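Putative SAM-dependent O-methyltranferase (Podospora anserina, PDB 4YMH) binds S-adenosyl-L-homocysteine and probably transfers methyl groups from S-adenosylmethionine to hydroxyl oxygens, as a member of the cation-dependent O-methyltransferase family. Local coordinates at residues Y114-G117 / D118-L122; K132-E135 / G136-L140. All blocks are in the same frame, centred on the assembly; numbering follows the deposited sequence.

Contacts 1 and 2 are two successive helix-to-strand connections of the Rossmann-like methyltransferase fold. Contact 1 (114-117 with 118-122) leads from helix 101-114 into strand 120-124, an outermost strand of the sheet within the chain; contact 2 (132-135 with 136-140) leads from helix 127-133 into strand 138-143, with strands 93-98 and 68-72 lying between the two in the sheet. Their centres are about 18 Å apart and their nearest atoms about 7 Å, without touching. Neither meets the bound S-adenosyl-L-homocysteine: the Val120 side chain stays about 12 Å from it and that of Leu134 about 11 Å. The chain between them carries Ala127 and Glu128, both of which bind this ligand.

Contact 1. Residues Y114-G117 / D118-L122; sequences YGVG and DRVKL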
loop_
_atom_site.group_PDB
_atom_site.type_symbol
_atom_site.label_atom_id
_atom_site.label_comp_id
_atom_site.label_asym_id
_atom_site.label_seq_id
_atom_site.Cartn_x
_atom_site.Cartn_y
_atom_site.Cartn_z
ATOM N N TYR A 114 12.311 23.667 -11.856
ATOM C CA TYR A 114 12.528 22.960 -10.595
ATOM C C TYR A 114 14.011 22.812 -10.292
ATOM O O TYR A 114 14.405 22.601 -9.141
ATOM C CB TYR A 114 11.877 21.582 -10.656
ATOM C CG TYR A 114 11.321 21.083 -9.348
ATOM C CD1 TYR A 114 12.103 20.326 -8.476
ATOM C CD2 TYR A 114 10.012 21.354 -8.986
ATOM C CE1 TYR A 114 11.594 19.869 -7.274
ATOM C CE2 TYR A 114 9.485 20.888 -7.788
ATOM C CZ TYR A 114 10.278 20.144 -6.940
ATOM O OH TYR A 114 9.751 19.683 -5.753
ATOM N N GLY A 115 14.827 22.910 -11.338
ATOM C CA GLY A 115 16.264 22.769 -11.205
ATOM C C GLY A 115 16.704 21.331 -11.000
ATOM O O GLY A 115 17.609 21.068 -10.212
ATOM N N VAL A 116 16.075 20.395 -11.703
ATOM C CA VAL A 116 16.515 19.006 -11.632
ATOM C C VAL A 116 17.865 18.874 -12.332
ATOM O O VAL A 116 18.224 19.701 -13.171
ATOM C CB VAL A 116 15.487 18.036 -12.260
ATOM C CG1 VAL A 116 14.127 18.223 -11.615
ATOM C CG2 VAL A 116 15.395 18.245 -13.760
ATOM N N GLY A 117 18.629 17.849 -11.979
ATOM C CA GLY A 117 19.921 17.658 -12.605
ATOM C C GLY A 117 19.795 16.897 -13.905
ATOM O O GLY A 117 18.717 16.820 -14.494
ATOM N N ASP A 118 20.862 16.275 -14.338
ATOM C CA ASP A 118 20.844 15.444 -15.514
ATOM C C ASP A 118 20.148 14.144 -15.208
ATOM O O ASP A 118 19.780 13.427 -16.093
ATOM C CB ASP A 118 22.273 15.110 -15.935
ATOM C CG ASP A 118 22.897 16.189 -16.803
ATOM O OD1 ASP A 118 23.612 15.841 -17.745
ATOM O OD2 ASP A 118 22.666 17.383 -16.553
ATOM N N ARG A 119 19.993 13.821 -13.938
ATOM C CA ARG A 119 19.431 12.510 -13.572
ATOM C C ARG A 119 17.957 12.276 -13.924
ATOM O O ARG A 119 17.488 11.135 -13.861
ATOM C CB ARG A 119 19.632 12.246 -12.074
ATOM C CG ARG A 119 18.849 13.105 -11.090
ATOM C CD ARG A 119 19.351 12.776 -9.658
ATOM N NE ARG A 119 18.623 13.462 -8.587
ATOM C CZ ARG A 119 17.587 12.948 -7.926
ATOM N NH1 ARG A 119 17.141 11.740 -8.222
ATOM N NH2 ARG A 119 16.992 13.643 -6.969
ATOM N N VAL A 120 17.223 13.330 -14.278
ATOM C CA VAL A 120 15.858 13.170 -14.789
ATOM C C VAL A 120 15.877 13.237 -16.308
ATOM O O VAL A 120 16.317 14.212 -16.872
ATOM C CB VAL A 120 14.903 14.241 -14.248
ATOM C CG1 VAL A 120 13.535 14.100 -14.883
ATOM C CG2 VAL A 120 14.817 14.151 -12.731
ATOM N N LYS A 121 15.406 12.187 -16.959
ATOM C CA LYS A 121 15.537 12.038 -18.394
ATOM C C LYS A 121 14.165 11.777 -19.007
ATOM O O LYS A 121 13.564 10.741 -18.756
ATOM C CB LYS A 121 16.500 10.894 -18.711
ATOM C CG LYS A 121 16.834 10.723 -20.184
ATOM C CD LYS A 121 17.773 9.540 -20.374
ATOM C CE LYS A 121 18.199 9.386 -21.825
ATOM N NZ LYS A 121 19.145 8.248 -21.997
ATOM N N LEU A 122 13.664 12.735 -19.784
ATOM C CA LEU A 122 12.383 12.565 -20.462
ATOM C C LEU A 122 12.601 12.051 -21.877
ATOM O O LEU A 122 13.346 12.638 -22.658
ATOM C CB LEU A 122 11.600 13.875 -20.497
ATOM C CG LEU A 122 10.264 13.875 -21.243
ATOM C CD1 LEU A 122 9.313 12.845 -20.671
ATOM C CD2 LEU A 122 9.637 15.257 -21.191
HETATM O O HOH W 1 17.264 16.768 -16.541
#
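The turn from helix 101-114 into strand 120-124 brings Val116 and Val120 together, their side chains meeting at about a right angle. The closest approach is Val116 CB to Val120 CG2 at 4.0 Å, with Val116 CG2 4.1 Å from Val120 CB. Val120 CG1 stands anti to the backbone N (chi1 176°), which leaves CG2 as the methyl group that reaches Val116. Phe111 of the preceding helix touches both valines, as does Tyr84 of helix 78-86, so both helices contribute to the packing round the pair. The first helix ends in a Schellman motif: Gly115, with positive phi, is the C-prime residue, Val116 N bonds to Phe111 O and Gly115 N to Lys112 O. Gly117 to Val120 then form a type I beta turn that lacks the direct closing bond, Gly117 O lying 3.8 Å from Val120 N. A water joins two carbonyls of the turn, donating to Val120 O at 2.7 Å and, at a short 2.5 Å, to Gly117 O. Asp118 is exposed in the turn, its CB directed away from 114-117. The arm of Arg119 is extended at chi2 and chi3, while chi4 (94°) turns the guanidinium across it; NH1 bonds to Thr87 OG1 and Ala92 O and NH2 to Tyr84 O, tying the turn to the connection between helix 78-86 and strand 93-98. Backbone bonds of Arg119 with Ile94, and of Lys121 with Ile94 and Thr96, start the parallel pairing. A Schellman-capped helix turning into an outer parallel strand here closes a beta-alpha-beta crossover in a Rossmann-like sheet.

Contact 2. Residues K132-E135 / G136-L140; sequences KTLE and GEFDL
Leu134 sends its CD1 methyl over to Phe138, meeting ring atom CE1 at 4.1 Å in an oblique approach, the two side chains crossing at about a right angle. Leu134 CG lies anti to its own carbonyl carbon (chi1 -61°) and CD1 lies anti to CA (chi2 -173°), which carries this methyl to the ring across the turn. Leu70 of strand 68-72 touches both side chains and Leu162 adds to the packing on Leu134, while Arg68 makes a cation-pi contact with the Phe138 ring. This is the connection from helix 127-133 to strand 138-143 in the Rossmann-like methyltransferase sheet, where strand 138-143, broken as the chain turns a corner at Asp139, runs parallel to 68-72. Arg68 has a second role: its NH1 bonds to Glu135 O, the carbonyl that lies 4.5 Å from Phe138 CE1, and so links the turn to the neighbouring strand. At the exposed corner the Glu135 side chain bends at chi2 (-90°). A water donates to its OE1 at 2.8 Å and accepts from Gly136 N at a short 2.6 Å, bridging the carboxylate to the next backbone amide. Gly136 has a positive phi where the chain turns; the CB of Glu137 points away from 132-135, and Phe138 is buried.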
loop_
_atom_site.group_PDB
_atom_site.type_symbol
_atom_site.label_atom_id
_atom_site.label_comp_id
_atom_site.label_asym_id
_atom_site.label_seq_id
_atom_site.Cartn_x
_atom_site.Cartn_y
_atom_site.Cartn_z
ATOM N N LYS A 132 10.979 -0.474 -25.330
ATOM C CA LYS A 132 11.826 -1.564 -25.825
ATOM C C LYS A 132 13.281 -1.142 -26.035
ATOM O O LYS A 132 14.180 -1.985 -26.048
ATOM C CB LYS A 132 11.271 -2.130 -27.133
ATOM C CG LYS A 132 9.919 -2.792 -26.976
ATOM C CD LYS A 132 9.383 -3.308 -28.300
ATOM C CE LYS A 132 7.959 -3.807 -28.113
ATOM N NZ LYS A 132 7.445 -4.520 -29.307
ATOM N N THR A 133 13.516 0.155 -26.194
ATOM C CA THR A 133 14.869 0.647 -26.441
ATOM C C THR A 133 15.666 0.841 -25.156
ATOM O O THR A 133 16.873 1.042 -25.200
ATOM C CB THR A 133 14.864 1.988 -27.174
ATOM O OG1 THR A 133 14.340 2.993 -26.299
ATOM C CG2 THR A 133 14.022 1.905 -28.422
ATOM N N LEU A 134 14.992 0.807 -24.013
ATOM C CA LEU A 134 15.686 1.031 -22.749
ATOM C C LEU A 134 16.653 -0.108 -22.429
ATOM O O LEU A 134 16.416 -1.256 -22.802
ATOM C CB LEU A 134 14.682 1.207 -21.621
ATOM C CG LEU A 134 13.729 2.392 -21.777
ATOM C CD1 LEU A 134 12.908 2.572 -20.514
ATOM C CD2 LEU A 134 14.499 3.673 -22.142
ATOM N N GLU A 135 17.742 0.224 -21.739
ATOM C CA GLU A 135 18.754 -0.757 -21.354
ATOM C C GLU A 135 18.882 -0.880 -19.831
ATOM O O GLU A 135 18.472 0.009 -19.090
ATOM C CB GLU A 135 20.109 -0.383 -21.962
ATOM C CG GLU A 135 20.095 -0.201 -23.475
ATOM C CD GLU A 135 20.379 -1.490 -24.230
ATOM O OE1 GLU A 135 20.737 -2.494 -23.579
ATOM O OE2 GLU A 135 20.241 -1.501 -25.473
ATOM N N GLY A 136 19.459 -1.982 -19.366
ATOM C CA GLY A 136 19.686 -2.172 -17.942
ATOM C C GLY A 136 18.416 -2.525 -17.190
ATOM O O GLY A 136 17.507 -3.138 -17.743
ATOM N N GLU A 137 18.340 -2.138 -15.923
ATOM C CA GLU A 137 17.183 -2.510 -15.133
ATOM C C GLU A 137 16.776 -1.398 -14.179
ATOM O O GLU A 137 17.572 -0.511 -13.844
ATOM C CB GLU A 137 17.467 -3.798 -14.355
ATOM C CG GLU A 137 18.634 -3.668 -13.396
ATOM C CD GLU A 137 18.994 -4.981 -12.721
ATOM O OE1 GLU A 137 18.571 -6.045 -13.223
ATOM O OE2 GLU A 137 19.709 -4.942 -11.691
ATOM N N PHE A 138 15.527 -1.460 -13.743
ATOM C CA PHE A 138 14.989 -0.471 -12.827
ATOM C C PHE A 138 14.496 -1.155 -11.549
ATOM O O PHE A 138 13.958 -2.261 -11.606
ATOM C CB PHE A 138 13.858 0.314 -13.504
ATOM C CG PHE A 138 14.301 1.106 -14.712
ATOM C CD1 PHE A 138 14.260 0.550 -15.982
ATOM C CD2 PHE A 138 14.758 2.409 -14.576
ATOM C CE1 PHE A 138 14.665 1.275 -17.092
ATOM C CE2 PHE A 138 15.170 3.141 -15.686
ATOM C CZ PHE A 138 15.121 2.574 -16.942
ATOM N N ASP A 139 14.693 -0.492 -10.411
ATOM C CA ASP A 139 14.268 -1.004 -9.110
ATOM C C ASP A 139 12.830 -0.620 -8.822
ATOM O O ASP A 139 12.168 -1.242 -7.993
ATOM C CB ASP A 139 15.154 -0.469 -7.984
ATOM C CG ASP A 139 16.552 -1.016 -8.018
ATOM O OD1 ASP A 139 16.762 -2.103 -8.594
ATOM O OD2 ASP A 139 17.446 -0.360 -7.441
ATOM N N LEU A 140 12.348 0.428 -9.486
ATOM C CA LEU A 140 10.954 0.824 -9.335
ATOM C C LEU A 140 10.439 1.295 -10.670
ATOM O O LEU A 140 11.077 2.114 -11.344
ATOM C CB LEU A 140 10.785 1.914 -8.270
ATOM C CG LEU A 140 9.338 2.274 -7.898
ATOM C CD1 LEU A 140 9.261 2.763 -6.467
ATOM C CD2 LEU A 140 8.719 3.325 -8.845
HETATM O O HOH W 2 20.808 -3.516 -20.959
#